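Local coordinates for putative glycosyltransferase (GalT1) (Streptococcus parasanguinis FW213, PDB 5HEA) that probably transfers sugar residues from nucleotide-activated donors through its family 2, GT-A type glycosyltransferase domain, seen here as the carboxy-terminal part of a longer protein, at the interface of chains A and B. Sequence-based numbering; all coordinates share one arbitrary frame. Chains: chain A/B, Putative glycosyltransferase (GalT1).

The interface of chains A and B. Residues chain A 41, 44, 46, 49-50, 66; chain B 271-274, 276.
B:Leu271 pushes its side chain against A:His66 and A:Ser49, bringing the end of helix 253-272 of chain B up to the glycosyltransferase family 2 domain of chain A. The receiving surface combines the ends of strands 35-41 and 62-66 with the start of helix 48-58, part of the GT-A type nucleotide-binding fold.

The leucine side chain and the B:Arg272–A:Ile50 pair make the tight part. With CG anti to its own backbone N (chi1 -177°), B:Leu271 sets CD1 over the centre of one face of the A:His66 imidazole, 3.7 Å from the ring centroid, the two side chains meeting at about a right angle. Its CG packs on A:Ser49 CB at 3.7 Å, and CD2 reaches towards CD1 of A:Ile50. Beside the leucine, the extended B:Arg272 chain turns its guanidinium face to A:Ile50, whose CG1 stands over the centre of the group, 3.7 Å from CZ. The imidazole is steadied from its own chain: A:Asn41 ND2 donates to A:His66 ND1 over 3.0 Å. That bond is nearly straight at the hydrogen (167°); the donor is tilted from the ring plane, while ND1 lies in the plane of the A:Asn41 amide. The amide is held at its other end too, since OD1 accepts from both the hydroxyl and the backbone N of A:Ser44. Nearer the backbone of A:His66, B:Ile276 lays CG2 against CB at 3.8 Å.

The polar side has little direct bonding, and the turn after the helix barely touches chain A. Water 1 joins the chains: it sits 2.9 Å from A:Asn41 ND2 and 2.8 Å from B:Leu271 O, the carbonyl near the helix end, and also bonds to A:Ser44 O. Direct bonding to that carbonyl is weak, A:Ser49 OG lying 3.5 Å from B:Leu271 O. The crystal assembly is hexameric, but a role for this junction in assembly in the cell remains an inference.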
ATOM      1  N   ASN A  41      15.801   0.920 -23.302  1.00 24.09           N
ATOM      2  CA  ASN A  41      15.428   2.089 -22.525  1.00 25.04           C
ATOM      3  C   ASN A  41      14.445   1.668 -21.439  1.00 27.32           C
ATOM      4  O   ASN A  41      13.296   1.317 -21.724  1.00 24.82           O
ATOM      5  CB  ASN A  41      14.811   3.182 -23.405  1.00 21.84           C
ATOM      6  CG  ASN A  41      14.146   4.247 -22.590  1.00 25.16           C
ATOM      7  OD1 ASN A  41      14.654   4.631 -21.548  1.00 27.45           O
ATOM      8  ND2 ASN A  41      12.983   4.711 -23.036  1.00 20.04           N
ATOM      9  N   SER A  44      13.444   5.679 -19.070  1.00 26.73           N
ATOM     10  CA  SER A  44      14.172   6.914 -18.765  1.00 23.31           C
ATOM     11  C   SER A  44      13.263   8.127 -18.754  1.00 25.42           C
ATOM     12  O   SER A  44      12.299   8.208 -19.520  1.00 26.77           O
ATOM     13  CB  SER A  44      15.282   7.175 -19.778  1.00 21.86           C
ATOM     14  OG  SER A  44      16.241   6.141 -19.760  1.00 23.68           O
ATOM     15  N   ASP A  46      14.816  11.380 -18.579  1.00 26.40           N
ATOM     16  CA  ASP A  46      15.567  12.500 -19.155  1.00 32.64           C
ATOM     17  C   ASP A  46      15.486  12.453 -20.690  1.00 34.43           C
ATOM     18  O   ASP A  46      14.471  12.039 -21.246  1.00 30.91           O
ATOM     19  CB  ASP A  46      17.026  12.539 -18.653  1.00 29.01           C
ATOM     20  CG  ASP A  46      17.810  11.272 -18.984  1.00 30.87           C
ATOM     21  OD1 ASP A  46      17.252  10.382 -19.660  1.00 29.43           O
ATOM     22  OD2 ASP A  46      19.000  11.171 -18.575  1.00 29.23           O
ATOM     23  N   SER A  49      15.820   8.539 -23.958  1.00 22.91           N
ATOM     24  CA  SER A  49      14.941   7.864 -24.917  1.00 25.85           C
ATOM     25  C   SER A  49      15.015   8.511 -26.299  1.00 27.95           C
ATOM     26  O   SER A  49      15.009   7.827 -27.317  1.00 28.96           O
ATOM     27  CB  SER A  49      13.492   7.890 -24.426  1.00 27.85           C
ATOM     28  OG  SER A  49      12.982   9.212 -24.462  1.00 29.51           O
ATOM     29  N   ILE A  50      15.095   9.837 -26.323  1.00 25.45           N
ATOM     30  CA  ILE A  50      15.143  10.589 -27.573  1.00 24.49           C
ATOM     31  C   ILE A  50      16.514  10.425 -28.227  1.00 36.11           C
ATOM     32  O   ILE A  50      16.624  10.319 -29.449  1.00 32.61           O
ATOM     33  CB  ILE A  50      14.793  12.090 -27.331  1.00 39.89           C
ATOM     34  CG1 ILE A  50      13.305  12.352 -27.596  1.00 47.73           C
ATOM     35  CG2 ILE A  50      15.601  13.012 -28.225  1.00 37.36           C
ATOM     36  CD1 ILE A  50      12.361  11.406 -26.921  1.00 45.71           C
ATOM     37  N   HIS A  66      11.853   0.002 -25.787  1.00 26.72           N
ATOM     38  CA  HIS A  66      11.387   0.843 -24.701  1.00 26.06           C
ATOM     39  C   HIS A  66      10.559  -0.025 -23.762  1.00 28.09           C
ATOM     40  O   HIS A  66       9.707  -0.775 -24.208  1.00 27.33           O
ATOM     41  CB  HIS A  66      10.504   1.960 -25.253  1.00 26.66           C
ATOM     42  CG  HIS A  66      11.211   2.886 -26.190  1.00 24.41           C
ATOM     43  ND1 HIS A  66      12.279   3.666 -25.802  1.00 24.13           N
ATOM     44  CD2 HIS A  66      10.979   3.188 -27.490  1.00 26.84           C
ATOM     45  CE1 HIS A  66      12.687   4.394 -26.825  1.00 30.41           C
ATOM     46  NE2 HIS A  66      11.911   4.128 -27.862  1.00 32.81           N
TER
ATOM     47  N   LEU B 271       6.975   9.466 -24.214  1.00 25.90           N
ATOM     48  CA  LEU B 271       8.257   8.788 -24.297  1.00 26.77           C
ATOM     49  C   LEU B 271       9.281   9.495 -23.411  1.00 28.07           C
ATOM     50  O   LEU B 271      10.032   8.845 -22.690  1.00 27.14           O
ATOM     51  CB  LEU B 271       8.754   8.707 -25.741  1.00 28.97           C
ATOM     52  CG  LEU B 271      10.071   7.947 -25.939  1.00 34.56           C
ATOM     53  CD1 LEU B 271       9.972   6.538 -25.377  1.00 28.37           C
ATOM     54  CD2 LEU B 271      10.450   7.902 -27.410  1.00 33.81           C
ATOM     55  N   ARG B 272       9.290  10.827 -23.453  1.00 27.81           N
ATOM     56  CA  ARG B 272      10.224  11.601 -22.643  1.00 30.25           C
ATOM     57  C   ARG B 272       9.980  11.400 -21.163  1.00 31.40           C
ATOM     58  O   ARG B 272      10.908  11.494 -20.359  1.00 31.54           O
ATOM     59  CB  ARG B 272      10.119  13.089 -22.967  1.00 30.22           C
ATOM     60  CG  ARG B 272      10.626  13.459 -24.354  1.00 36.48           C
ATOM     61  CD  ARG B 272      10.516  14.970 -24.601  1.00 29.95           C
ATOM     62  NE  ARG B 272      11.042  15.331 -25.919  1.00 37.04           N
ATOM     63  CZ  ARG B 272      12.317  15.626 -26.150  1.00 39.13           C
ATOM     64  NH1 ARG B 272      13.188  15.604 -25.151  1.00 36.02           N
ATOM     65  NH2 ARG B 272      12.721  15.941 -27.376  1.00 39.02           N
ATOM     66  N   ASN B 273       8.731  11.121 -20.796  1.00 25.10           N
ATOM     67  CA  ASN B 273       8.389  10.940 -19.387  1.00 26.50           C
ATOM     68  C   ASN B 273       8.487   9.508 -18.902  1.00 28.98           C
ATOM     69  O   ASN B 273       8.181   9.245 -17.746  1.00 31.96           O
ATOM     70  CB  ASN B 273       6.965  11.414 -19.101  1.00 27.01           C
ATOM     71  CG  ASN B 273       6.759  12.862 -19.433  1.00 44.06           C
ATOM     72  OD1 ASN B 273       7.668  13.681 -19.293  1.00 50.15           O
ATOM     73  ND2 ASN B 273       5.552  13.196 -19.881  1.00 45.79           N
ATOM     74  N   GLY B 274       8.873   8.581 -19.777  1.00 29.76           N
ATOM     75  CA  GLY B 274       8.956   7.171 -19.394  1.00 25.52           C
ATOM     76  C   GLY B 274       7.599   6.494 -19.267  1.00 24.32           C
ATOM     77  O   GLY B 274       7.464   5.426 -18.649  1.00 24.54           O
ATOM     78  N   ILE B 276       5.684   4.469 -21.010  1.00 27.76           N
ATOM     79  CA  ILE B 276       5.930   3.684 -22.207  1.00 26.36           C
ATOM     80  C   ILE B 276       4.671   3.114 -22.882  1.00 24.57           C
ATOM     81  O   ILE B 276       4.556   3.169 -24.100  1.00 26.18           O
ATOM     82  CB  ILE B 276       6.972   2.580 -21.945  1.00 28.03           C
ATOM     83  CG1 ILE B 276       8.269   3.215 -21.440  1.00 26.93           C
ATOM     84  CG2 ILE B 276       7.249   1.804 -23.228  1.00 27.06           C
ATOM     85  CD1 ILE B 276       8.864   4.259 -22.405  1.00 26.90           C
TER
HETATM   86  O   HOH W   1      11.458   6.700 -21.580  1.00 20.83           O